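Local coordinates for protein aminoglycoside N(6')acetyltransferase (Legionella pneumophila subsp. pneumophila, PDB 3F5B) that probably transfers an acyl group, most likely acetyl from acetyl-CoA, to the 6'-amino group of aminoglycosides, at residues A[65-70]-A[79-84]; A[95-100]-A[128-133]; A[132-137]-A[166-171]. One frame throughout, in Å; residues are numbered along the deposited sequence.

In the fold
All three interactions belong to or border one mixed beta-sheet and follow one another across it. Interaction 1 is an antiparallel hairpin pair, buried and rich in side-chain packing, with an indole-to-hydroxyl bond added to the backbone bonds. Interaction 2, also buried, is the parallel pair of a beta-alpha-beta unit; its strands diverge, and waters and a bound cyclohexane appear toward their C-terminal ends. Strand 74-84 hydrogen-bonds to strand 94-101, which joins the first two. Interaction 3 begins on Ile132 and Asn133, where interaction 2 ends, and is only partly buried: a loop continues the edge of strand 129-132 along strand 164-171. Interactions 2 and 3 both touch the cyclohexane.

Interaction 1. Residues A[65-70]-A[79-84]; sequences THWIAY and LITSEI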
loop_
_atom_site.group_PDB
_atom_site.type_symbol
_atom_site.label_atom_id
_atom_site.label_comp_id
_atom_site.label_asym_id
_atom_site.label_seq_id
_atom_site.Cartn_x
_atom_site.Cartn_y
_atom_site.Cartn_z
ATOM N N THR A 65 6.844 5.621 -5.421
ATOM C CA THR A 65 6.485 6.800 -4.612
ATOM C C THR A 65 6.270 6.330 -3.176
ATOM O O THR A 65 5.757 5.221 -2.940
ATOM C CB THR A 65 5.191 7.454 -5.139
ATOM O OG1 THR A 65 5.394 7.816 -6.503
ATOM C CG2 THR A 65 4.856 8.705 -4.401
ATOM N N HIS A 66 6.748 7.127 -2.234
ATOM C CA HIS A 66 6.727 6.744 -0.817
ATOM C C HIS A 66 5.830 7.737 -0.076
ATOM O O HIS A 66 5.992 8.957 -0.242
ATOM C CB HIS A 66 8.146 6.734 -0.264
ATOM C CG HIS A 66 9.006 5.669 -0.887
ATOM N ND1 HIS A 66 9.317 4.494 -0.237
ATOM C CD2 HIS A 66 9.542 5.568 -2.127
ATOM C CE1 HIS A 66 10.050 3.734 -1.040
ATOM N NE2 HIS A 66 10.197 4.363 -2.193
ATOM N N TRP A 67 4.889 7.197 0.693
ATOM C CA TRP A 67 3.831 7.963 1.334
ATOM C C TRP A 67 3.769 7.688 2.830
ATOM O O TRP A 67 4.236 6.631 3.330
ATOM C CB TRP A 67 2.437 7.585 0.776
ATOM C CG TRP A 67 2.265 7.649 -0.693
ATOM C CD1 TRP A 67 2.607 6.686 -1.611
ATOM C CD2 TRP A 67 1.676 8.714 -1.427
ATOM N NE1 TRP A 67 2.232 7.090 -2.891
ATOM C CE2 TRP A 67 1.667 8.334 -2.798
ATOM C CE3 TRP A 67 1.133 9.963 -1.063
ATOM C CZ2 TRP A 67 1.160 9.168 -3.806
ATOM C CZ3 TRP A 67 0.604 10.774 -2.068
ATOM C CH2 TRP A 67 0.618 10.374 -3.420
ATOM N N ILE A 68 3.142 8.638 3.532
ATOM C CA ILE A 68 2.865 8.520 4.967
ATOM C C ILE A 68 1.376 8.874 5.177
ATOM O O ILE A 68 0.867 9.815 4.557
ATOM C CB ILE A 68 3.876 9.381 5.825
ATOM C CG1 ILE A 68 3.672 9.215 7.351
ATOM C CG2 ILE A 68 3.883 10.875 5.443
ATOM C CD1 ILE A 68 4.959 9.649 8.131
ATOM N N ALA A 69 0.695 8.112 6.028
ATOM C CA ALA A 69 -0.723 8.368 6.371
ATOM C C ALA A 69 -0.782 8.994 7.741
ATOM O O ALA A 69 -0.074 8.532 8.660
ATOM C CB ALA A 69 -1.497 7.056 6.382
ATOM N N TYR A 70 -1.653 10.000 7.896
ATOM C CA TYR A 70 -1.829 10.726 9.146
ATOM C C TYR A 70 -3.265 10.586 9.651
ATOM O O TYR A 70 -4.196 10.561 8.852
ATOM C CB TYR A 70 -1.557 12.225 8.938
ATOM C CG TYR A 70 -0.093 12.556 8.980
ATOM C CD1 TYR A 70 0.730 12.324 7.869
ATOM C CD2 TYR A 70 0.479 13.062 10.136
ATOM C CE1 TYR A 70 2.104 12.617 7.916
ATOM C CE2 TYR A 70 1.835 13.354 10.200
ATOM C CZ TYR A 70 2.635 13.128 9.086
ATOM O OH TYR A 70 3.975 13.431 9.182
ATOM N N LEU A 79 3.217 3.775 3.041
ATOM C CA LEU A 79 2.690 3.181 1.812
ATOM C C LEU A 79 3.662 3.475 0.682
ATOM O O LEU A 79 4.363 4.519 0.664
ATOM C CB LEU A 79 1.268 3.680 1.477
ATOM C CG LEU A 79 0.210 3.753 2.601
ATOM C CD1 LEU A 79 0.350 5.070 3.422
ATOM C CD2 LEU A 79 -1.222 3.647 2.058
ATOM N N ILE A 80 3.694 2.544 -0.264
ATOM C CA ILE A 80 4.613 2.565 -1.400
ATOM C C ILE A 80 3.795 2.231 -2.652
ATOM O O ILE A 80 3.101 1.209 -2.681
ATOM C CB ILE A 80 5.742 1.521 -1.247
ATOM C CG1 ILE A 80 6.483 1.690 0.102
ATOM C CG2 ILE A 80 6.762 1.619 -2.466
ATOM C CD1 ILE A 80 7.649 0.680 0.330
ATOM N N THR A 81 3.825 3.116 -3.653
ATOM C CA THR A 81 3.085 2.873 -4.892
ATOM C C THR A 81 4.004 2.939 -6.116
ATOM O O THR A 81 4.961 3.705 -6.143
ATOM C CB THR A 81 1.917 3.863 -5.078
ATOM O OG1 THR A 81 2.421 5.200 -5.145
ATOM C CG2 THR A 81 0.914 3.779 -3.866
ATOM N N SER A 82 3.698 2.148 -7.136
ATOM C CA SER A 82 4.368 2.331 -8.408
ATOM C C SER A 82 3.405 2.040 -9.514
ATOM O O SER A 82 2.500 1.196 -9.369
ATOM C CB SER A 82 5.580 1.427 -8.517
ATOM O OG SER A 82 5.208 0.079 -8.276
ATOM N N GLU A 83 3.606 2.729 -10.631
ATOM C CA GLU A 83 2.671 2.648 -11.741
ATOM C C GLU A 83 3.096 1.628 -12.766
ATOM O O GLU A 83 4.282 1.337 -12.944
ATOM C CB GLU A 83 2.439 4.014 -12.391
ATOM C CG GLU A 83 3.686 4.663 -12.958
ATOM C CD GLU A 83 3.669 6.203 -12.900
ATOM O OE1 GLU A 83 4.685 6.806 -13.323
ATOM O OE2 GLU A 83 2.671 6.807 -12.420
ATOM N N ILE A 84 2.089 1.067 -13.414
ATOM C CA ILE A 84 2.274 0.104 -14.482
ATOM C C ILE A 84 1.711 0.767 -15.719
ATOM O O ILE A 84 0.613 1.319 -15.680
ATOM C CB ILE A 84 1.516 -1.207 -14.155
ATOM C CG1 ILE A 84 2.149 -1.869 -12.923
ATOM C CG2 ILE A 84 1.475 -2.155 -15.358
ATOM C CD1 ILE A 84 1.162 -2.544 -12.042
#
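The indole of Trp67 reaches across to the hydroxyl of Thr81, NE1 donating to OG1 at 2.9 Å in an almost straight bond that lies in the ring plane. A chi1 of 61° sets the Thr81 hydroxyl between its own backbone N and carbonyl carbon, on the side of the Trp67 N-H, and leaves CG2 anti to the carbonyl carbon; the two side chains meet at about a right angle. Threonine suits this place because its hydroxyl accepts the N-H while its methyl, CG2, packs 3.7 Å from Trp67 NE1. Thr65 CG2 rests over one face of the indole, toward the rim, and Thr65 CB touches Thr81 OG1.

In the backbone, Trp67 and Leu79 form an antiparallel hydrogen-bonded pair, with Trp67 N to Leu79 O at 2.7 Å and Leu79 N to Trp67 O at 3.0 Å; Thr65 and Thr81 form the next such pair. Leu79 CD1 extends to the small CB of Ala69, 4.0 Å away. On the opposite face of the sheet His66 and Ile80 lie side by side, Ile80 CG2 standing over the imidazole near its rim. The imidazole nitrogens are held by Tyr78 and Asp52.

These strands form a beta hairpin of the GNAT domain. Helix 109-123 covers the Trp67 face, where Phe119 meets the indole edge-to-face; strand 15-19 flanks one side of the hairpin and strand 94-101 the other.

Interaction 2. Residues A[95-100]-A[128-133]; sequences VTLDLF and KIVLIN. With CHX (cyclohexane), chain D.
Leu131 and Val95 share the shortest backbone bond between these parallel strands, Leu131 N to Val95 O at 2.7 Å. Leu97 N then donates to Leu131 O at 2.8 Å, and Val95 N to Ile129 O, so Leu131 is gripped through both N and O by alternate residues of the other strand.

Beyond these bonds water takes over. One water joins Thr96 OG1 to Asn133 ND2, from which it accepts; a second donates to Leu97 O at 2.7 Å and has weaker bonds to Asp98 OD2 and Asn133 ND2. Asparagine suits this end of the strand, as its amide can serve both waters while ND2 also lies against the methyl of Thr96.

On the face of Val95, Leu97 and Val130, toward helix 109-123, the two valines lie side by side, Val95 CG1 to Val130 CG2 at 3.6 Å. Val130 CG1 also meets Leu97 CB. With CG1 anti to its backbone N (chi1 -158°), Ile132 lays that carbon 3.3 Å from Leu97 O. Its CD1 touches Leu99 CD2 at 3.7 Å, the side chains crossing at about a right angle.

The strand directions differ by 41°, and a cyclohexane lies where they part. Its closest contacts are polar, Leu99 O to C2 at 3.1 Å and Asp98 OD1 to C3 at 3.2 Å, while Phe100 and Ile132 add apolar walls. GNAT enzymes characteristically hold acetyl-CoA between two such splayed parallel strands, consistent with this being the cofactor cleft here. Apolar walls beside a carboxylate and a water-bound backbone oxygen (Leu97 O) would suit a ligand of mixed polarity.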
loop_
_atom_site.group_PDB
_atom_site.type_symbol
_atom_site.label_atom_id
_atom_site.label_comp_id
_atom_site.label_asym_id
_atom_site.label_seq_id
_atom_site.Cartn_x
_atom_site.Cartn_y
_atom_site.Cartn_z
ATOM N N VAL A 95 -1.912 0.653 -10.692
ATOM C CA VAL A 95 -0.995 1.047 -9.611
ATOM C C VAL A 95 -0.794 -0.140 -8.671
ATOM O O VAL A 95 -1.752 -0.820 -8.303
ATOM C CB VAL A 95 -1.482 2.313 -8.833
ATOM C CG1 VAL A 95 -2.804 2.071 -8.139
ATOM C CG2 VAL A 95 -0.449 2.763 -7.813
ATOM N N THR A 96 0.450 -0.392 -8.296
ATOM C CA THR A 96 0.756 -1.455 -7.342
ATOM C C THR A 96 1.002 -0.779 -5.997
ATOM O O THR A 96 1.736 0.210 -5.934
ATOM C CB THR A 96 2.002 -2.273 -7.764
ATOM O OG1 THR A 96 1.782 -2.826 -9.070
ATOM C CG2 THR A 96 2.291 -3.421 -6.751
ATOM N N LEU A 97 0.370 -1.320 -4.951
ATOM C CA LEU A 97 0.404 -0.777 -3.604
ATOM C C LEU A 97 1.113 -1.727 -2.635
ATOM O O LEU A 97 0.895 -2.948 -2.650
ATOM C CB LEU A 97 -1.033 -0.515 -3.109
ATOM C CG LEU A 97 -1.263 0.064 -1.721
ATOM C CD1 LEU A 97 -0.599 1.483 -1.597
ATOM C CD2 LEU A 97 -2.786 0.105 -1.484
ATOM N N ASP A 98 1.975 -1.151 -1.803
ATOM C CA ASP A 98 2.493 -1.831 -0.623
ATOM C C ASP A 98 2.149 -0.968 0.555
ATOM O O ASP A 98 2.330 0.259 0.489
ATOM C CB ASP A 98 3.992 -1.864 -0.659
ATOM C CG ASP A 98 4.526 -3.125 -1.211
ATOM O OD1 ASP A 98 4.897 -3.995 -0.379
ATOM O OD2 ASP A 98 4.608 -3.228 -2.460
ATOM N N LEU A 99 1.708 -1.587 1.648
ATOM C CA LEU A 99 1.394 -0.786 2.827
ATOM C C LEU A 99 1.798 -1.456 4.128
ATOM O O LEU A 99 1.806 -2.699 4.233
ATOM C CB LEU A 99 -0.081 -0.378 2.833
ATOM C CG LEU A 99 -1.108 -1.485 2.993
ATOM C CD1 LEU A 99 -1.567 -1.535 4.452
ATOM C CD2 LEU A 99 -2.330 -1.284 2.080
ATOM N N PHE A 100 2.088 -0.610 5.109
ATOM C CA PHE A 100 2.592 -1.014 6.391
ATOM C C PHE A 100 1.918 -0.165 7.455
ATOM O O PHE A 100 2.144 1.065 7.529
ATOM C CB PHE A 100 4.121 -0.816 6.429
ATOM C CG PHE A 100 4.842 -1.473 5.270
ATOM C CD1 PHE A 100 5.243 -2.817 5.352
ATOM C CD2 PHE A 100 5.111 -0.763 4.106
ATOM C CE1 PHE A 100 5.888 -3.448 4.287
ATOM C CE2 PHE A 100 5.764 -1.384 3.019
ATOM C CZ PHE A 100 6.162 -2.742 3.126
ATOM N N LYS A 128 -7.596 3.169 -12.697
ATOM C CA LYS A 128 -8.600 2.116 -12.915
ATOM C C LYS A 128 -8.475 0.935 -11.960
ATOM O O LYS A 128 -9.459 0.409 -11.474
ATOM C CB LYS A 128 -8.544 1.610 -14.363
ATOM C CG LYS A 128 -9.535 2.277 -15.302
ATOM C CD LYS A 128 -9.336 3.792 -15.375
ATOM C CE LYS A 128 -10.679 4.517 -15.364
ATOM N NZ LYS A 128 -11.319 4.415 -14.007
ATOM N N ILE A 129 -7.244 0.530 -11.688
ATOM C CA ILE A 129 -6.951 -0.770 -11.075
ATOM C C ILE A 129 -5.848 -0.580 -10.054
ATOM O O ILE A 129 -4.867 0.103 -10.350
ATOM C CB ILE A 129 -6.460 -1.777 -12.185
ATOM C CG1 ILE A 129 -7.513 -1.918 -13.295
ATOM C CG2 ILE A 129 -6.039 -3.152 -11.591
ATOM C CD1 ILE A 129 -8.804 -2.569 -12.823
ATOM N N VAL A 130 -6.038 -1.136 -8.851
ATOM C CA VAL A 130 -4.980 -1.225 -7.840
ATOM C C VAL A 130 -4.604 -2.692 -7.658
ATOM O O VAL A 130 -5.473 -3.561 -7.599
ATOM C CB VAL A 130 -5.391 -0.635 -6.431
ATOM C CG1 VAL A 130 -4.228 -0.783 -5.415
ATOM C CG2 VAL A 130 -5.807 0.825 -6.563
ATOM N N LEU A 131 -3.306 -2.957 -7.565
ATOM C CA LEU A 131 -2.814 -4.303 -7.308
ATOM C C LEU A 131 -2.096 -4.327 -5.981
ATOM O O LEU A 131 -1.356 -3.396 -5.655
ATOM C CB LEU A 131 -1.860 -4.755 -8.413
ATOM C CG LEU A 131 -2.422 -4.741 -9.836
ATOM C CD1 LEU A 131 -1.285 -4.925 -10.836
ATOM C CD2 LEU A 131 -3.501 -5.811 -10.011
ATOM N N ILE A 132 -2.323 -5.403 -5.225
ATOM C CA ILE A 132 -1.588 -5.684 -3.989
ATOM C C ILE A 132 -1.148 -7.145 -3.938
ATOM O O ILE A 132 -1.844 -8.030 -4.458
ATOM C CB ILE A 132 -2.398 -5.250 -2.735
ATOM C CG1 ILE A 132 -1.470 -5.043 -1.544
ATOM C CG2 ILE A 132 -3.564 -6.193 -2.444
ATOM C CD1 ILE A 132 -2.035 -3.985 -0.502
ATOM N N ASN A 133 0.007 -7.395 -3.318
ATOM C CA ASN A 133 0.696 -8.684 -3.507
ATOM C C ASN A 133 1.172 -9.355 -2.211
ATOM O O ASN A 133 2.370 -9.519 -2.026
ATOM C CB ASN A 133 1.893 -8.467 -4.438
ATOM C CG ASN A 133 1.464 -8.093 -5.852
ATOM O OD1 ASN A 133 1.013 -8.943 -6.608
ATOM N ND2 ASN A 133 1.581 -6.810 -6.198
HETATM C C1 CHX D . 3.438 -6.751 2.977
HETATM C C2 CHX D . 3.049 -5.282 3.162
HETATM C C3 CHX D . 2.615 -4.642 1.837
HETATM C C4 CHX D . 1.326 -5.280 1.305
HETATM C C5 CHX D . 1.202 -6.772 1.667
HETATM C C6 CHX D . 2.547 -7.470 1.943
HETATM O O HOH W 1 1.705 -5.789 -8.970
HETATM O O HOH W 2 2.100 -5.230 -3.302
#

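Interaction 3. Residues A[132-137]-A[166-171]; sequences INPEIS and YKMKLC. With CHX (cyclohexane), chain D.
Tyr166 N donates to Pro134 O at 2.9 Å, the donor lying nearly in line with the carbonyl. Ile132 and Met168 make the neighbouring antiparallel hydrogen-bonded pair: Met168 N gives to Ile132 O at 2.9 Å, more bent, and Ile132 N to Met168 O. Tyr166 O is buried without a hydrogen-bonding partner, although Asn133 CA makes a C-H...O contact with it at 3.3 Å.

Ile136 sits squarely over the Tyr166 ring in a CH-pi contact, CG1 3.6 Å from the centroid and only 3° off the ring normal, with CD1 near CE1 and CG2 near CE2. A branched aliphatic chain suits this, spreading its carbons over the flat ring. The selenium of Met168, modelled as selenomethionine, lies 3.7 Å from Pro134 CG, the two side chains crossing at about a right angle. Ile132 CG2 meets Met168 CB at 3.8 Å. Asn133 and Lys167 run side by side, OD1 3.2 Å from CG.

Ile132 and Pro134 line the cyclohexane pocket, and their loop carries the pairing with strand 164-171 past the end of strand 129-132. It leads to helix 139-148, whose Val142 touches Pro134 and Tyr166. Strand 151-158 lies along the other side of strand 164-171, its Ile152 and Glu155 touching Tyr166.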
loop_
_atom_site.group_PDB
_atom_site.type_symbol
_atom_site.label_atom_id
_atom_site.label_comp_id
_atom_site.label_asym_id
_atom_site.label_seq_id
_atom_site.Cartn_x
_atom_site.Cartn_y
_atom_site.Cartn_z
ATOM N N ILE A 132 -2.323 -5.403 -5.225
ATOM C CA ILE A 132 -1.588 -5.684 -3.989
ATOM C C ILE A 132 -1.148 -7.145 -3.938
ATOM O O ILE A 132 -1.844 -8.030 -4.458
ATOM C CB ILE A 132 -2.398 -5.250 -2.735
ATOM C CG1 ILE A 132 -1.470 -5.043 -1.544
ATOM C CG2 ILE A 132 -3.564 -6.193 -2.444
ATOM C CD1 ILE A 132 -2.035 -3.985 -0.502
ATOM N N ASN A 133 0.007 -7.395 -3.318
ATOM C CA ASN A 133 0.696 -8.684 -3.507
ATOM C C ASN A 133 1.172 -9.355 -2.211
ATOM O O ASN A 133 2.370 -9.519 -2.026
ATOM C CB ASN A 133 1.893 -8.467 -4.438
ATOM C CG ASN A 133 1.464 -8.093 -5.852
ATOM O OD1 ASN A 133 1.013 -8.943 -6.608
ATOM N ND2 ASN A 133 1.581 -6.810 -6.198
ATOM N N PRO A 134 0.245 -9.734 -1.301
ATOM C CA PRO A 134 0.753 -10.269 -0.032
ATOM C C PRO A 134 1.232 -11.707 -0.126
ATOM O O PRO A 134 0.816 -12.452 -1.027
ATOM C CB PRO A 134 -0.471 -10.194 0.883
ATOM C CG PRO A 134 -1.611 -10.478 -0.076
ATOM C CD PRO A 134 -1.231 -9.641 -1.286
ATOM N N GLU A 135 2.144 -12.065 0.781
ATOM C CA GLU A 135 2.556 -13.455 1.003
ATOM C C GLU A 135 1.327 -14.258 1.449
ATOM O O GLU A 135 0.571 -13.802 2.308
ATOM C CB GLU A 135 3.613 -13.462 2.109
ATOM C CG GLU A 135 4.225 -14.808 2.377
ATOM C CD GLU A 135 5.332 -14.742 3.408
ATOM O OE1 GLU A 135 5.758 -13.644 3.799
ATOM O OE2 GLU A 135 5.804 -15.819 3.804
ATOM N N ILE A 136 1.118 -15.432 0.875
ATOM C CA ILE A 136 -0.101 -16.183 1.146
ATOM C C ILE A 136 -0.205 -16.496 2.656
ATOM O O ILE A 136 -1.302 -16.419 3.245
ATOM C CB ILE A 136 -0.246 -17.462 0.233
ATOM C CG1 ILE A 136 -0.381 -17.073 -1.248
ATOM C CG2 ILE A 136 -1.432 -18.329 0.673
ATOM C CD1 ILE A 136 -0.647 -18.245 -2.182
ATOM N N SER A 137 0.945 -16.780 3.273
ATOM C CA SER A 137 1.059 -17.056 4.711
ATOM C C SER A 137 0.655 -15.894 5.612
ATOM O O SER A 137 0.383 -16.095 6.794
ATOM C CB SER A 137 2.493 -17.460 5.070
ATOM O OG SER A 137 2.749 -18.820 4.768
ATOM N N TYR A 166 -0.064 -14.040 -3.317
ATOM C CA TYR A 166 -1.229 -13.821 -4.160
ATOM C C TYR A 166 -1.017 -12.541 -4.964
ATOM O O TYR A 166 -0.405 -11.614 -4.479
ATOM C CB TYR A 166 -2.474 -13.595 -3.303
ATOM C CG TYR A 166 -3.078 -14.847 -2.680
ATOM C CD1 TYR A 166 -3.335 -15.977 -3.454
ATOM C CD2 TYR A 166 -3.429 -14.872 -1.324
ATOM C CE1 TYR A 166 -3.923 -17.135 -2.892
ATOM C CE2 TYR A 166 -4.026 -16.024 -0.727
ATOM C CZ TYR A 166 -4.263 -17.135 -1.526
ATOM O OH TYR A 166 -4.821 -18.242 -0.983
ATOM N N LYS A 167 -1.554 -12.500 -6.174
ATOM C CA LYS A 167 -1.737 -11.257 -6.880
ATOM C C LYS A 167 -3.207 -10.911 -6.662
ATOM O O LYS A 167 -4.081 -11.752 -6.919
ATOM C CB LYS A 167 -1.439 -11.465 -8.359
ATOM C CG LYS A 167 -0.681 -10.315 -8.988
ATOM C CD LYS A 167 -0.603 -10.419 -10.512
ATOM C CE LYS A 167 -0.193 -9.081 -11.101
ATOM N NZ LYS A 167 -0.996 -8.801 -12.349
HETATM N N MSE A 168 -3.485 -9.706 -6.155
HETATM C CA MSE A 168 -4.863 -9.306 -5.833
HETATM C C MSE A 168 -5.168 -7.998 -6.528
HETATM O O MSE A 168 -4.275 -7.176 -6.696
HETATM C CB MSE A 168 -5.050 -9.163 -4.320
HETATM C CG MSE A 168 -4.681 -10.438 -3.556
HETATM SE SE MSE A 168 -4.947 -10.390 -1.649
HETATM C CE MSE A 168 -6.856 -10.366 -1.644
ATOM N N LYS A 169 -6.422 -7.805 -6.921
ATOM C CA LYS A 169 -6.786 -6.685 -7.770
ATOM C C LYS A 169 -8.063 -6.028 -7.244
ATOM O O LYS A 169 -8.996 -6.729 -6.781
ATOM C CB LYS A 169 -6.964 -7.179 -9.219
ATOM C CG LYS A 169 -7.525 -6.159 -10.208
ATOM C CD LYS A 169 -7.910 -6.797 -11.564
ATOM C CE LYS A 169 -9.315 -7.376 -11.534
ATOM N NZ LYS A 169 -9.743 -8.174 -12.772
ATOM N N LEU A 170 -8.080 -4.693 -7.289
ATOM C CA LEU A 170 -9.263 -3.910 -6.914
ATOM C C LEU A 170 -9.665 -2.968 -8.041
ATOM O O LEU A 170 -8.817 -2.275 -8.595
ATOM C CB LEU A 170 -8.998 -3.121 -5.627
ATOM C CG LEU A 170 -10.072 -2.157 -5.108
ATOM C CD1 LEU A 170 -11.382 -2.875 -4.862
ATOM C CD2 LEU A 170 -9.584 -1.503 -3.833
ATOM N N CYS A 171 -10.959 -2.948 -8.357
ATOM C CA CYS A 171 -11.491 -2.031 -9.357
ATOM C C CYS A 171 -11.931 -0.713 -8.715
ATOM O O CYS A 171 -12.901 -0.677 -7.958
ATOM C CB CYS A 171 -12.641 -2.682 -10.122
ATOM S SG CYS A 171 -13.540 -1.543 -11.163
HETATM C C1 CHX D . 3.438 -6.751 2.977
HETATM C C2 CHX D . 3.049 -5.282 3.162
HETATM C C3 CHX D . 2.615 -4.642 1.837
HETATM C C4 CHX D . 1.326 -5.280 1.305
HETATM C C5 CHX D . 1.202 -6.772 1.667
HETATM C C6 CHX D . 2.547 -7.470 1.943
#